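Local coordinates for protein quinone oxidoreductase (PDB 3TQH) that probably catalyses the NADPH-dependent reduction of quinones, as a bacterial member of the zeta-crystallin-like medium-chain dehydrogenase/reductase family, and binds NADPH, at residues Lys5-Pro17 against Leu21-Lys33. Numbering follows the deposited sequence.
Sequences KEMKAIQFDQFGP and LKLVDTPTPEYRK
Gln11 and Thr26 meet on one face of an antiparallel beta hairpin, strand 6-12 against strand 21-27, where the Thr26 hydroxyl OG1 donates to the amide oxygen Gln11 OE1 at 3.2 Å, coming in 31° out of the amide plane. The Gln11 chain, extended beyond CG (chi2 174°), runs diagonally over the hairpin to Thr26, four pairs on from its own partner Lys22, NE2 passing across Val24 CG1. On the same face the selenomethionine Met7 lies alongside Thr26, pointing the same way, and its side chain crosses that of Pro29 at about a right angle, SE 3.9 Å from Pro29 CD. Strand 111-114 meets this end through Tyr111 and Cys113. The other face is apolar toward the turn: Ile10 CG2 meets Leu21 CD2 and Ile10 CD1 meets Leu23 CD1, both at 3.9 Å, and Leu21 also rests on helix 300-308. Near the turn, Lys22 bends at chi3 (-77°) to bring NZ above the Asp13 carboxylate plane, 3.2 Å from Asp13 OD2. Three hydrogen-bonded pairs, Met7-Thr26, Ala9-Val24 and Gln11-Lys22, fix the register. The backbone thus supplies most of the polar bonding, while side chains add the neutral Thr26-Gln11 bond and, between the exposed Asp13 and Lys22, a salt bridge.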
ATOM      1  N   LYS A   5      -2.578 -24.028 -20.614  1.00 44.03           N
ATOM      2  CA  LYS A   5      -3.020 -23.606 -19.254  1.00 41.64           C
ATOM      3  C   LYS A   5      -1.856 -23.169 -18.349  1.00 39.54           C
ATOM      4  O   LYS A   5      -2.058 -22.946 -17.152  1.00 37.92           O
ATOM      5  CB  LYS A   5      -3.798 -24.746 -18.587  1.00 43.40           C
ATOM      6  CG  LYS A   5      -5.140 -25.058 -19.235  1.00 45.40           C
ATOM      7  CD  LYS A   5      -5.938 -26.069 -18.402  1.00 47.52           C
ATOM      8  CE  LYS A   5      -7.446 -25.958 -18.638  1.00 48.32           C
ATOM      9  NZ  LYS A   5      -7.873 -26.583 -19.921  1.00 50.88           N
ATOM     10  N   GLU A   6      -0.653 -23.033 -18.914  1.00 39.52           N
ATOM     11  CA  GLU A   6       0.524 -22.597 -18.144  1.00 37.89           C
ATOM     12  C   GLU A   6       0.720 -21.081 -18.145  1.00 34.91           C
ATOM     13  O   GLU A   6       0.252 -20.379 -19.043  1.00 34.98           O
ATOM     14  CB  GLU A   6       1.809 -23.227 -18.684  1.00 40.05           C
ATOM     15  CG  GLU A   6       2.014 -24.697 -18.344  1.00 43.67           C
ATOM     16  CD  GLU A   6       3.397 -24.946 -17.762  1.00 45.29           C
ATOM     17  OE1 GLU A   6       4.256 -25.541 -18.448  1.00 47.99           O
ATOM     18  OE2 GLU A   6       3.627 -24.515 -16.613  1.00 44.81           O
HETATM   19  N   MSE A   7       1.442 -20.602 -17.131  1.00 32.39           N
HETATM   20  CA  MSE A   7       1.861 -19.209 -17.037  1.00 29.70           C
HETATM   21  C   MSE A   7       3.159 -19.099 -16.236  1.00 28.14           C
HETATM   22  O   MSE A   7       3.542 -20.034 -15.528  1.00 28.37           O
HETATM   23  CB  MSE A   7       0.779 -18.381 -16.350  1.00 28.07           C
HETATM   24  CG  MSE A   7       0.490 -18.796 -14.899  1.00 28.28           C
HETATM   25 SE   MSE A   7      -0.500 -17.437 -13.937  1.00 28.90          SE
HETATM   26  CE  MSE A   7      -0.358 -18.119 -12.102  1.00 26.93           C
ATOM     27  N   LYS A   8       3.822 -17.951 -16.354  1.00 26.18           N
ATOM     28  CA  LYS A   8       4.972 -17.605 -15.512  1.00 24.86           C
ATOM     29  C   LYS A   8       4.480 -16.871 -14.263  1.00 21.84           C
ATOM     30  O   LYS A   8       3.604 -16.002 -14.345  1.00 20.14           O
ATOM     31  CB  LYS A   8       5.966 -16.722 -16.274  1.00 25.21           C
ATOM     32  CG  LYS A   8       6.433 -17.298 -17.619  1.00 28.93           C
ATOM     33  CD  LYS A   8       7.342 -16.311 -18.371  1.00 30.71           C
ATOM     34  CE  LYS A   8       7.846 -16.872 -19.704  1.00 34.28           C
ATOM     35  NZ  LYS A   8       6.822 -16.813 -20.791  1.00 35.68           N
ATOM     36  N   ALA A   9       5.046 -17.223 -13.113  1.00 20.92           N
ATOM     37  CA  ALA A   9       4.692 -16.591 -11.842  1.00 18.84           C
ATOM     38  C   ALA A   9       5.830 -16.700 -10.830  1.00 18.59           C
ATOM     39  O   ALA A   9       6.614 -17.646 -10.872  1.00 20.22           O
ATOM     40  CB  ALA A   9       3.437 -17.220 -11.281  1.00 18.67           C
ATOM     41  N   ILE A  10       5.929 -15.719  -9.935  1.00 16.97           N
ATOM     42  CA  ILE A  10       6.913 -15.763  -8.858  1.00 16.89           C
ATOM     43  C   ILE A  10       6.327 -16.562  -7.704  1.00 17.15           C
ATOM     44  O   ILE A  10       5.225 -16.285  -7.252  1.00 16.84           O
ATOM     45  CB  ILE A  10       7.302 -14.352  -8.357  1.00 15.40           C
ATOM     46  CG1 ILE A  10       8.092 -13.591  -9.435  1.00 15.63           C
ATOM     47  CG2 ILE A  10       8.123 -14.440  -7.064  1.00 15.56           C
ATOM     48  CD1 ILE A  10       9.463 -14.160  -9.726  1.00 16.17           C
ATOM     49  N   GLN A  11       7.057 -17.568  -7.245  1.00 18.49           N
ATOM     50  CA  GLN A  11       6.656 -18.312  -6.059  1.00 18.91           C
ATOM     51  C   GLN A  11       7.816 -18.419  -5.100  1.00 19.15           C
ATOM     52  O   GLN A  11       8.953 -18.140  -5.466  1.00 19.64           O
ATOM     53  CB  GLN A  11       6.149 -19.701  -6.439  1.00 20.76           C
ATOM     54  CG  GLN A  11       4.703 -19.684  -6.909  1.00 20.96           C
ATOM     55  CD  GLN A  11       4.208 -21.020  -7.420  1.00 22.99           C
ATOM     56  OE1 GLN A  11       3.113 -21.096  -7.968  1.00 24.95           O
ATOM     57  NE2 GLN A  11       5.003 -22.075  -7.256  1.00 24.02           N
ATOM     58  N   PHE A  12       7.514 -18.792  -3.865  1.00 19.49           N
ATOM     59  CA  PHE A  12       8.538 -19.166  -2.903  1.00 20.42           C
ATOM     60  C   PHE A  12       8.109 -20.464  -2.228  1.00 22.60           C
ATOM     61  O   PHE A  12       6.926 -20.670  -1.972  1.00 22.61           O
ATOM     62  CB  PHE A  12       8.813 -18.030  -1.897  1.00 19.00           C
ATOM     63  CG  PHE A  12       7.640 -17.675  -1.006  1.00 17.78           C
ATOM     64  CD1 PHE A  12       7.640 -18.029   0.336  1.00 18.51           C
ATOM     65  CD2 PHE A  12       6.558 -16.956  -1.498  1.00 16.36           C
ATOM     66  CE1 PHE A  12       6.572 -17.698   1.170  1.00 18.08           C
ATOM     67  CE2 PHE A  12       5.483 -16.626  -0.674  1.00 15.45           C
ATOM     68  CZ  PHE A  12       5.492 -16.998   0.661  1.00 16.62           C
ATOM     69  N   ASP A  13       9.078 -21.342  -1.976  1.00 24.73           N
ATOM     70  CA  ASP A  13       8.835 -22.653  -1.381  1.00 27.31           C
ATOM     71  C   ASP A  13       9.040 -22.647   0.131  1.00 27.80           C
ATOM     72  O   ASP A  13       8.559 -23.533   0.832  1.00 29.45           O
ATOM     73  CB  ASP A  13       9.772 -23.691  -2.007  1.00 29.80           C
ATOM     74  CG  ASP A  13       9.520 -23.889  -3.492  1.00 31.02           C
ATOM     75  OD1 ASP A  13       8.850 -23.026  -4.104  1.00 30.87           O
ATOM     76  OD2 ASP A  13       9.992 -24.906  -4.051  1.00 34.58           O
ATOM     77  N   GLN A  14       9.766 -21.653   0.630  1.00 26.55           N
ATOM     78  CA  GLN A  14      10.090 -21.572   2.047  1.00 27.52           C
ATOM     79  C   GLN A  14      10.196 -20.119   2.459  1.00 25.18           C
ATOM     80  O   GLN A  14      10.517 -19.257   1.637  1.00 23.52           O
ATOM     81  CB  GLN A  14      11.416 -22.291   2.332  1.00 29.85           C
ATOM     82  CG  GLN A  14      12.579 -21.819   1.452  1.00 30.12           C
ATOM     83  CD  GLN A  14      13.839 -22.652   1.628  1.00 33.55           C
ATOM     84  OE1 GLN A  14      14.446 -22.671   2.698  1.00 34.40           O
ATOM     85  NE2 GLN A  14      14.245 -23.333   0.564  1.00 35.95           N
ATOM     86  N   PHE A  15       9.926 -19.846   3.731  1.00 25.43           N
ATOM     87  CA  PHE A  15      10.110 -18.507   4.270  1.00 23.76           C
ATOM     88  C   PHE A  15      11.599 -18.244   4.400  1.00 24.12           C
ATOM     89  O   PHE A  15      12.344 -19.084   4.900  1.00 26.20           O
ATOM     90  CB  PHE A  15       9.451 -18.360   5.642  1.00 24.52           C
ATOM     91  CG  PHE A  15       7.968 -18.594   5.635  1.00 24.19           C
ATOM     92  CD1 PHE A  15       7.127 -17.771   4.902  1.00 21.07           C
ATOM     93  CD2 PHE A  15       7.412 -19.627   6.377  1.00 26.82           C
ATOM     94  CE1 PHE A  15       5.759 -17.976   4.898  1.00 21.51           C
ATOM     95  CE2 PHE A  15       6.041 -19.841   6.377  1.00 27.43           C
ATOM     96  CZ  PHE A  15       5.214 -19.011   5.635  1.00 24.53           C
ATOM     97  N   GLY A  16      12.041 -17.079   3.952  1.00 22.52           N
ATOM     98  CA  GLY A  16      13.455 -16.755   4.040  1.00 23.05           C
ATOM     99  C   GLY A  16      13.774 -15.419   3.426  1.00 21.14           C
ATOM    100  O   GLY A  16      12.890 -14.590   3.273  1.00 19.46           O
ATOM    101  N   PRO A  17      15.049 -15.204   3.070  1.00 21.81           N
ATOM    102  CA  PRO A  17      15.489 -13.986   2.404  1.00 20.52           C
ATOM    103  C   PRO A  17      14.967 -13.892   0.973  1.00 19.56           C
ATOM    104  O   PRO A  17      14.400 -14.860   0.465  1.00 19.97           O
ATOM    105  CB  PRO A  17      17.022 -14.124   2.389  1.00 22.17           C
ATOM    106  CG  PRO A  17      17.344 -15.194   3.355  1.00 24.13           C
ATOM    107  CD  PRO A  17      16.178 -16.114   3.334  1.00 24.15           C
ATOM    108  N   LEU A  21      12.634 -16.325  -3.722  1.00 20.08           N
ATOM    109  CA  LEU A  21      11.716 -16.046  -4.819  1.00 19.05           C
ATOM    110  C   LEU A  21      12.225 -16.680  -6.107  1.00 20.80           C
ATOM    111  O   LEU A  21      13.403 -16.555  -6.432  1.00 22.12           O
ATOM    112  CB  LEU A  21      11.570 -14.543  -5.018  1.00 17.12           C
ATOM    113  CG  LEU A  21      10.910 -13.747  -3.894  1.00 14.89           C
ATOM    114  CD1 LEU A  21      10.715 -12.313  -4.346  1.00 13.59           C
ATOM    115  CD2 LEU A  21       9.592 -14.341  -3.494  1.00 13.66           C
ATOM    116  N   LYS A  22      11.338 -17.355  -6.832  1.00 21.31           N
ATOM    117  CA  LYS A  22      11.699 -18.017  -8.087  1.00 23.41           C
ATOM    118  C   LYS A  22      10.671 -17.719  -9.174  1.00 22.73           C
ATOM    119  O   LYS A  22       9.467 -17.688  -8.906  1.00 21.44           O
ATOM    120  CB  LYS A  22      11.777 -19.534  -7.897  1.00 25.67           C
ATOM    121  CG  LYS A  22      12.417 -19.991  -6.593  1.00 27.57           C
ATOM    122  CD  LYS A  22      12.582 -21.511  -6.550  1.00 31.49           C
ATOM    123  CE  LYS A  22      11.264 -22.218  -6.256  1.00 31.92           C
ATOM    124  NZ  LYS A  22      11.288 -23.636  -6.705  1.00 35.27           N
ATOM    125  N   LEU A  23      11.155 -17.502 -10.396  1.00 23.70           N
ATOM    126  CA  LEU A  23      10.283 -17.413 -11.562  1.00 23.86           C
ATOM    127  C   LEU A  23       9.994 -18.845 -11.982  1.00 25.76           C
ATOM    128  O   LEU A  23      10.903 -19.587 -12.336  1.00 27.81           O
ATOM    129  CB  LEU A  23      10.950 -16.629 -12.699  1.00 24.48           C
ATOM    130  CG  LEU A  23      10.066 -16.240 -13.891  1.00 24.34           C
ATOM    131  CD1 LEU A  23       9.009 -15.235 -13.470  1.00 22.14           C
ATOM    132  CD2 LEU A  23      10.905 -15.677 -15.022  1.00 25.41           C
ATOM    133  N   VAL A  24       8.720 -19.224 -11.928  1.00 25.43           N
ATOM    134  CA  VAL A  24       8.301 -20.619 -12.045  1.00 27.35           C
ATOM    135  C   VAL A  24       7.168 -20.763 -13.058  1.00 27.65           C
ATOM    136  O   VAL A  24       6.330 -19.871 -13.200  1.00 26.14           O
ATOM    137  CB  VAL A  24       7.848 -21.153 -10.651  1.00 27.06           C
ATOM    138  CG1 VAL A  24       6.814 -22.257 -10.772  1.00 28.37           C
ATOM    139  CG2 VAL A  24       9.044 -21.629  -9.851  1.00 28.06           C
ATOM    140  N   ASP A  25       7.168 -21.880 -13.772  1.00 30.05           N
ATOM    141  CA  ASP A  25       6.040 -22.267 -14.608  1.00 31.10           C
ATOM    142  C   ASP A  25       4.965 -22.881 -13.723  1.00 30.83           C
ATOM    143  O   ASP A  25       5.245 -23.773 -12.916  1.00 31.99           O
ATOM    144  CB  ASP A  25       6.468 -23.276 -15.682  1.00 34.26           C
ATOM    145  CG  ASP A  25       7.116 -22.617 -16.884  1.00 35.62           C
ATOM    146  OD1 ASP A  25       6.805 -21.435 -17.170  1.00 34.96           O
ATOM    147  OD2 ASP A  25       7.929 -23.292 -17.550  1.00 40.13           O
ATOM    148  N   THR A  26       3.738 -22.399 -13.878  1.00 29.59           N
ATOM    149  CA  THR A  26       2.639 -22.812 -13.020  1.00 29.21           C
ATOM    150  C   THR A  26       1.318 -22.696 -13.784  1.00 28.98           C
ATOM    151  O   THR A  26       1.233 -21.944 -14.755  1.00 28.22           O
ATOM    152  CB  THR A  26       2.606 -21.939 -11.740  1.00 27.20           C
ATOM    153  OG1 THR A  26       2.188 -22.729 -10.615  1.00 28.17           O
ATOM    154  CG2 THR A  26       1.694 -20.722 -11.919  1.00 24.94           C
ATOM    155  N   PRO A  27       0.283 -23.436 -13.348  1.00 29.63           N
ATOM    156  CA  PRO A  27      -1.002 -23.374 -14.043  1.00 29.95           C
ATOM    157  C   PRO A  27      -1.713 -22.035 -13.880  1.00 27.57           C
ATOM    158  O   PRO A  27      -1.446 -21.295 -12.922  1.00 25.48           O
ATOM    159  CB  PRO A  27      -1.833 -24.474 -13.367  1.00 31.85           C
ATOM    160  CG  PRO A  27      -0.919 -25.171 -12.423  1.00 32.68           C
ATOM    161  CD  PRO A  27       0.204 -24.260 -12.133  1.00 30.49           C
ATOM    162  N   THR A  28      -2.619 -21.736 -14.809  1.00 27.91           N
ATOM    163  CA  THR A  28      -3.457 -20.548 -14.692  1.00 26.30           C
ATOM    164  C   THR A  28      -4.416 -20.773 -13.530  1.00 26.35           C
ATOM    165  O   THR A  28      -4.839 -21.905 -13.291  1.00 28.30           O
ATOM    166  CB  THR A  28      -4.251 -20.249 -15.988  1.00 27.07           C
ATOM    167  OG1 THR A  28      -4.814 -21.459 -16.505  1.00 29.43           O
ATOM    168  CG2 THR A  28      -3.340 -19.641 -17.045  1.00 27.09           C
ATOM    169  N   PRO A  29      -4.738 -19.707 -12.785  1.00 24.74           N
ATOM    170  CA  PRO A  29      -5.702 -19.829 -11.694  1.00 25.15           C
ATOM    171  C   PRO A  29      -7.052 -20.378 -12.153  1.00 27.17           C
ATOM    172  O   PRO A  29      -7.499 -20.084 -13.265  1.00 27.41           O
ATOM    173  CB  PRO A  29      -5.877 -18.389 -11.217  1.00 23.03           C
ATOM    174  CG  PRO A  29      -4.648 -17.696 -11.620  1.00 21.67           C
ATOM    175  CD  PRO A  29      -4.160 -18.354 -12.860  1.00 22.66           C
ATOM    176  N   GLU A  30      -7.678 -21.175 -11.298  1.00 28.86           N
ATOM    177  CA  GLU A  30      -9.072 -21.550 -11.483  1.00 31.07           C
ATOM    178  C   GLU A  30      -9.940 -20.355 -11.109  1.00 29.92           C
ATOM    179  O   GLU A  30      -9.568 -19.553 -10.255  1.00 28.26           O
ATOM    180  CB  GLU A  30      -9.428 -22.749 -10.605  1.00 33.39           C
ATOM    181  CG  GLU A  30      -8.684 -24.025 -10.972  1.00 35.77           C
ATOM    182  CD  GLU A  30      -8.830 -25.123  -9.927  1.00 38.62           C
ATOM    183  OE1 GLU A  30      -8.644 -24.841  -8.722  1.00 38.83           O
ATOM    184  OE2 GLU A  30      -9.117 -26.273 -10.315  1.00 41.41           O
ATOM    185  N   TYR A  31     -11.086 -20.223 -11.760  1.00 31.17           N
ATOM    186  CA  TYR A  31     -12.031 -19.173 -11.405  1.00 30.86           C
ATOM    187  C   TYR A  31     -13.425 -19.772 -11.314  1.00 33.62           C
ATOM    188  O   TYR A  31     -13.808 -20.611 -12.133  1.00 35.41           O
ATOM    189  CB  TYR A  31     -11.985 -18.002 -12.405  1.00 29.40           C
ATOM    190  CG  TYR A  31     -12.205 -18.405 -13.848  1.00 30.55           C
ATOM    191  CD1 TYR A  31     -11.133 -18.743 -14.666  1.00 29.69           C
ATOM    192  CD2 TYR A  31     -13.487 -18.450 -14.393  1.00 32.48           C
ATOM    193  CE1 TYR A  31     -11.329 -19.120 -15.985  1.00 31.32           C
ATOM    194  CE2 TYR A  31     -13.694 -18.824 -15.712  1.00 33.59           C
ATOM    195  CZ  TYR A  31     -12.611 -19.157 -16.501  1.00 33.04           C
ATOM    196  OH  TYR A  31     -12.806 -19.532 -17.805  1.00 34.07           O
ATOM    197  N   ARG A  32     -14.159 -19.353 -10.288  1.00 34.30           N
ATOM    198  CA  ARG A  32     -15.548 -19.760 -10.087  1.00 37.23           C
ATOM    199  C   ARG A  32     -16.462 -19.029 -11.066  1.00 37.37           C
ATOM    200  O   ARG A  32     -16.028 -18.136 -11.802  1.00 35.31           O
ATOM    201  CB  ARG A  32     -15.998 -19.442  -8.653  1.00 38.02           C
ATOM    202  CG  ARG A  32     -15.451 -20.357  -7.564  1.00 39.76           C
ATOM    203  CD  ARG A  32     -16.106 -20.012  -6.230  1.00 42.32           C
ATOM    204  NE  ARG A  32     -15.701 -18.678  -5.776  1.00 41.39           N
ATOM    205  CZ  ARG A  32     -16.399 -17.887  -4.957  1.00 42.94           C
ATOM    206  NH1 ARG A  32     -17.580 -18.266  -4.467  1.00 46.40           N
ATOM    207  NH2 ARG A  32     -15.905 -16.696  -4.620  1.00 40.86           N
ATOM    208  N   LYS A  33     -17.737 -19.400 -11.044  1.00 39.97           N
ATOM    209  CA  LYS A  33     -18.748 -18.803 -11.910  1.00 40.91           C
ATOM    210  C   LYS A  33     -19.018 -17.317 -11.605  1.00 39.46           C
ATOM    211  O   LYS A  33     -19.558 -16.605 -12.453  1.00 39.55           O
ATOM    212  CB  LYS A  33     -20.051 -19.611 -11.825  1.00 44.49           C
ATOM    213  CG  LYS A  33     -19.923 -21.063 -12.298  1.00 46.79           C
ATOM    214  CD  LYS A  33     -21.209 -21.860 -12.037  1.00 51.10           C
ATOM    215  CE  LYS A  33     -21.112 -23.284 -12.571  1.00 53.41           C
ATOM    216  NZ  LYS A  33     -22.302 -24.122 -12.217  1.00 57.46           N
TER